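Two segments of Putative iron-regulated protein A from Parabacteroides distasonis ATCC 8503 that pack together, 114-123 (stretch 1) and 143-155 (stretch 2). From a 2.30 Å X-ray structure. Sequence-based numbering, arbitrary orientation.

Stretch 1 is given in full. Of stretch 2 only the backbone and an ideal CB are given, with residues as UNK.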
# COMPACT_ATOMS: atom_id res chain seq x y z
N ASP A 114 -4.54 -18.56 -2.69
CA ASP A 114 -5.01 -19.90 -2.75
C ASP A 114 -4.22 -20.68 -3.80
O ASP A 114 -4.63 -20.84 -4.97
CB ASP A 114 -6.50 -19.91 -3.04
CG ASP A 114 -7.07 -21.33 -3.25
OD1 ASP A 114 -6.37 -22.31 -2.96
OD2 ASP A 114 -8.23 -21.44 -3.69
N LYS A 115 -3.08 -21.19 -3.35
CA LYS A 115 -2.13 -21.86 -4.21
C LYS A 115 -2.70 -23.13 -4.81
O LYS A 115 -2.47 -23.42 -5.96
CB LYS A 115 -0.82 -22.13 -3.46
CG LYS A 115 -0.09 -20.82 -3.08
CD LYS A 115 1.24 -21.03 -2.35
CE LYS A 115 1.04 -21.37 -0.87
NZ LYS A 115 2.07 -22.39 -0.43
N ASN A 116 -3.49 -23.89 -4.08
CA ASN A 116 -4.13 -25.04 -4.72
C ASN A 116 -5.08 -24.69 -5.87
O ASN A 116 -5.09 -25.36 -6.89
CB ASN A 116 -4.84 -25.99 -3.70
CG ASN A 116 -3.84 -26.71 -2.75
OD1 ASN A 116 -2.61 -26.68 -2.89
ND2 ASN A 116 -4.40 -27.36 -1.78
N GLY A 117 -5.89 -23.65 -5.70
CA GLY A 117 -6.79 -23.19 -6.75
C GLY A 117 -6.06 -22.66 -7.98
O GLY A 117 -6.51 -22.93 -9.11
N ILE A 118 -4.93 -21.94 -7.78
CA ILE A 118 -4.12 -21.45 -8.92
C ILE A 118 -3.63 -22.65 -9.76
O ILE A 118 -3.78 -22.70 -10.99
CB ILE A 118 -2.94 -20.58 -8.44
CG1 ILE A 118 -3.46 -19.30 -7.77
CG2 ILE A 118 -2.03 -20.20 -9.63
CD1 ILE A 118 -2.44 -18.47 -7.00
N GLU A 119 -3.08 -23.65 -9.08
CA GLU A 119 -2.56 -24.85 -9.73
C GLU A 119 -3.67 -25.58 -10.49
O GLU A 119 -3.45 -26.12 -11.60
CB GLU A 119 -1.92 -25.78 -8.69
CG GLU A 119 -0.74 -26.59 -9.21
CD GLU A 119 -0.22 -27.58 -8.16
OE1 GLU A 119 0.38 -27.12 -7.14
OE2 GLU A 119 -0.41 -28.82 -8.35
N GLU A 120 -4.85 -25.58 -9.90
CA GLU A 120 -6.00 -26.22 -10.48
C GLU A 120 -6.40 -25.51 -11.77
O GLU A 120 -6.69 -26.16 -12.78
CB GLU A 120 -7.15 -26.24 -9.47
CG GLU A 120 -8.32 -27.16 -9.81
CD GLU A 120 -9.54 -26.86 -8.94
OE1 GLU A 120 -9.43 -26.95 -7.70
OE2 GLU A 120 -10.58 -26.48 -9.49
N ILE A 121 -6.43 -24.19 -11.74
CA ILE A 121 -6.80 -23.44 -12.93
C ILE A 121 -5.73 -23.66 -14.04
O ILE A 121 -6.05 -23.82 -15.22
CB ILE A 121 -7.01 -21.92 -12.60
CG1 ILE A 121 -8.26 -21.73 -11.76
CG2 ILE A 121 -7.14 -21.11 -13.89
CD1 ILE A 121 -8.37 -20.35 -11.16
N ILE A 122 -4.46 -23.71 -13.67
CA ILE A 122 -3.43 -23.94 -14.64
C ILE A 122 -3.68 -25.27 -15.35
O ILE A 122 -3.43 -25.39 -16.55
CB ILE A 122 -2.01 -23.93 -14.00
CG1 ILE A 122 -1.68 -22.51 -13.50
CG2 ILE A 122 -0.98 -24.45 -15.00
CD1 ILE A 122 -0.44 -22.41 -12.60
N ALA A 123 -4.21 -26.27 -14.62
CA ALA A 123 -4.48 -27.59 -15.16
C ALA A 123 -5.77 -27.62 -15.99
O ALA A 123 -5.80 -28.30 -16.99
CB ALA A 123 -4.55 -28.64 -14.06
N UNK A 143 -10.50 -13.17 -5.50
CA UNK A 143 -9.41 -12.27 -5.17
C UNK A 143 -8.12 -12.99 -4.83
O UNK A 143 -7.07 -12.44 -5.02
CB UNK A 143 -9.82 -11.38 -4.00
N UNK A 144 -8.22 -14.21 -4.30
CA UNK A 144 -7.07 -14.96 -3.83
C UNK A 144 -6.47 -15.79 -4.98
O UNK A 144 -5.54 -16.54 -4.78
CB UNK A 144 -7.47 -15.86 -2.66
N UNK A 145 -7.02 -15.64 -6.17
CA UNK A 145 -6.49 -16.27 -7.37
C UNK A 145 -5.97 -15.25 -8.39
O UNK A 145 -5.67 -15.61 -9.53
CB UNK A 145 -7.57 -17.14 -8.01
N UNK A 146 -5.87 -13.98 -8.00
CA UNK A 146 -5.41 -12.97 -8.90
C UNK A 146 -4.54 -11.88 -8.21
O UNK A 146 -3.96 -12.13 -7.19
CB UNK A 146 -6.62 -12.33 -9.58
N UNK A 147 -4.38 -10.71 -8.82
CA UNK A 147 -3.73 -9.57 -8.17
C UNK A 147 -2.22 -9.62 -8.32
O UNK A 147 -1.69 -10.55 -8.97
CB UNK A 147 -4.10 -9.52 -6.69
N UNK A 148 -1.56 -8.62 -7.71
CA UNK A 148 -0.09 -8.44 -7.77
C UNK A 148 0.69 -9.73 -7.44
O UNK A 148 1.69 -10.04 -8.07
CB UNK A 148 0.33 -7.33 -6.80
N UNK A 149 0.21 -10.46 -6.48
CA UNK A 149 0.99 -11.60 -6.00
C UNK A 149 0.84 -12.84 -6.83
O UNK A 149 1.73 -13.69 -6.82
CB UNK A 149 0.60 -11.93 -4.56
N UNK A 150 -0.25 -12.96 -7.59
CA UNK A 150 -0.38 -14.11 -8.47
C UNK A 150 0.58 -13.86 -9.67
O UNK A 150 1.30 -14.77 -10.06
CB UNK A 150 -1.83 -14.30 -8.92
N UNK A 151 0.57 -12.66 -10.24
CA UNK A 151 1.52 -12.25 -11.28
C UNK A 151 2.98 -12.46 -10.76
O UNK A 151 3.78 -13.08 -11.42
CB UNK A 151 1.28 -10.79 -11.67
N UNK A 152 3.25 -12.04 -9.53
CA UNK A 152 4.57 -12.13 -8.90
C UNK A 152 5.05 -13.54 -8.89
O UNK A 152 6.21 -13.83 -9.22
CB UNK A 152 4.54 -11.58 -7.47
N UNK A 153 4.14 -14.43 -8.48
CA UNK A 153 4.47 -15.83 -8.26
C UNK A 153 4.87 -16.47 -9.57
O UNK A 153 5.71 -17.33 -9.57
CB UNK A 153 3.29 -16.58 -7.63
N UNK A 154 4.29 -16.00 -10.67
CA UNK A 154 4.57 -16.49 -12.02
C UNK A 154 5.76 -15.79 -12.69
O UNK A 154 6.32 -16.35 -13.61
CB UNK A 154 3.32 -16.32 -12.89
N UNK A 155 6.12 -14.58 -12.27
CA UNK A 155 7.20 -13.83 -12.91
C UNK A 155 8.60 -14.04 -12.26
O UNK A 155 9.64 -13.86 -12.90
CB UNK A 155 6.85 -12.34 -12.88

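Position 143 lies in a 3-10 segment that begins earlier in the chain, and no atom of stretch 1 lies within 5.5 Å of its ideal CB, so stretch 1 leaves the choice open. It is Gln143, bonded elsewhere in the structure.

At 144 the CA-to-CB bond points toward stretch 1, and the ideal CB sits 4.0 Å from Asp114 N. The main chain supplies the specific contact: Asp114 N donates to the backbone O of 144 at 3.1 Å, with an N-H...O angle of 162°. Because any residue offers that carbonyl, the bond selects nothing; a small or polar side chain would fit beside Asp114. The residue is Asn144, whose CB lies 4.1 Å from Asp114 CB.

Position 145 points sideways, yet its ideal CB is 4.6 Å from both Ile118 CG1 and Ile121 CD1. Those two isoleucines and the bare backbone of Gly117 offer an apolar surface within reach of a medium-sized aliphatic chain; leucine, isoleucine or methionine would all be plausible. Leu145 (chi1 m, chi2 t) brings CD2 to 3.7 Å from Gly117 C and 3.6 Å from Ile118 N, while its CD1 lies 4.0 Å from Ile121 CD1. The glycine matters here: an ideal CB on Gly117 would come within 2.9 Å of Leu145 CD2, and within 2.6 Å of Asp114 OD2. Asp114 also caps its helix, OD1 accepting from Gly117 N at 3.1 Å.

Position 146 points away, so stretch 1 sets no preference; it is Arg146. At 147, phi is +85°, which favours glycine, and Gly147 is found. Positions 148 and 149 are out of reach: Phe148 and His149, the latter donating from ND1 to OE1 of 152 at 2.8 Å.

Position 150 is sideways, its ideal CB 4.6 Å from Ile118 CD1. A small apolar or beta-branched residue would suit. Thr150 places OG1 3.9 Å from Ile118 CD1 and uses that hydroxyl to donate to Arg146 O at 2.9 Å.

Positions 151 and 152, Ala151 and Glu152, are out of reach.

At 153 the bond points toward stretch 1, but nothing lies within 5.5 Å of the ideal CB. Only a long chain could reach the aliphatic part of Lys115. Lys153, extended through chi3, brings CE to 4.1 Å from Lys115 CD; its NZ bonds elsewhere.

Position 154 also points toward stretch 1 across a gap, with Ile118 and Ile122 beyond; a long, flexible apolar chain fits. Met154, a selenomethionine, reaches with CE to 3.9 Å from Ile118 CG2 and 4.4 Å from Ile122 CD1.

Position 155 is out of reach; it is Leu155.

Stretch 2 (143-155) QNLRGFHTAEKML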
# COMPACT_ATOMS: atom_id res chain seq x y z
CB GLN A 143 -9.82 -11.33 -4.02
CG GLN A 143 -9.95 -11.94 -2.63
CD GLN A 143 -11.21 -12.72 -2.50
OE1 GLN A 143 -12.01 -12.76 -3.42
NE2 GLN A 143 -11.40 -13.33 -1.36
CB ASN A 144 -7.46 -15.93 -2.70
CG ASN A 144 -8.06 -15.25 -1.48
OD1 ASN A 144 -7.73 -14.10 -1.16
ND2 ASN A 144 -8.95 -15.97 -0.78
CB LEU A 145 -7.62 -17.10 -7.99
CG LEU A 145 -8.27 -18.20 -7.14
CD1 LEU A 145 -9.63 -18.62 -7.75
CD2 LEU A 145 -7.31 -19.37 -6.98
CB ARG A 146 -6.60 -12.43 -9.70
CG ARG A 146 -7.59 -11.66 -8.88
CD ARG A 146 -8.51 -10.82 -9.74
NE ARG A 146 -9.45 -10.03 -8.92
CZ ARG A 146 -10.75 -10.26 -8.73
NH1 ARG A 146 -11.36 -11.28 -9.32
NH2 ARG A 146 -11.46 -9.43 -7.97
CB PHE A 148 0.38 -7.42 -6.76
CG PHE A 148 0.40 -6.01 -7.24
CD1 PHE A 148 1.50 -5.51 -7.87
CD2 PHE A 148 -0.65 -5.16 -6.96
CE1 PHE A 148 1.56 -4.20 -8.25
CE2 PHE A 148 -0.61 -3.84 -7.33
CZ PHE A 148 0.51 -3.37 -7.99
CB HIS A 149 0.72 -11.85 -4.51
CG HIS A 149 1.10 -10.67 -3.64
ND1 HIS A 149 2.36 -10.19 -3.56
CD2 HIS A 149 0.32 -9.83 -2.86
CE1 HIS A 149 2.38 -9.13 -2.77
NE2 HIS A 149 1.13 -8.91 -2.33
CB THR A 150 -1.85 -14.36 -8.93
OG1 THR A 150 -2.65 -14.66 -7.79
CG2 THR A 150 -1.94 -15.53 -9.91
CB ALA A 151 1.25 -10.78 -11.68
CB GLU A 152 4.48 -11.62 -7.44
CG GLU A 152 5.81 -11.35 -6.76
CD GLU A 152 5.73 -11.21 -5.24
OE1 GLU A 152 4.62 -11.38 -4.62
OE2 GLU A 152 6.82 -10.98 -4.68
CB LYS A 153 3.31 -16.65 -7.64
CG LYS A 153 3.81 -17.98 -7.06
CD LYS A 153 2.70 -18.86 -6.44
CE LYS A 153 3.22 -20.17 -5.82
NZ LYS A 153 3.74 -21.16 -6.82
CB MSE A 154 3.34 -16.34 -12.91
CG MSE A 154 2.11 -17.09 -12.43
SE MSE A 154 0.45 -16.66 -13.39
CE MSE A 154 -0.61 -18.00 -12.53
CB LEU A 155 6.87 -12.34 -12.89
CG LEU A 155 5.78 -11.89 -13.82
CD1 LEU A 155 5.45 -10.42 -13.51
CD2 LEU A 155 6.16 -12.09 -15.29
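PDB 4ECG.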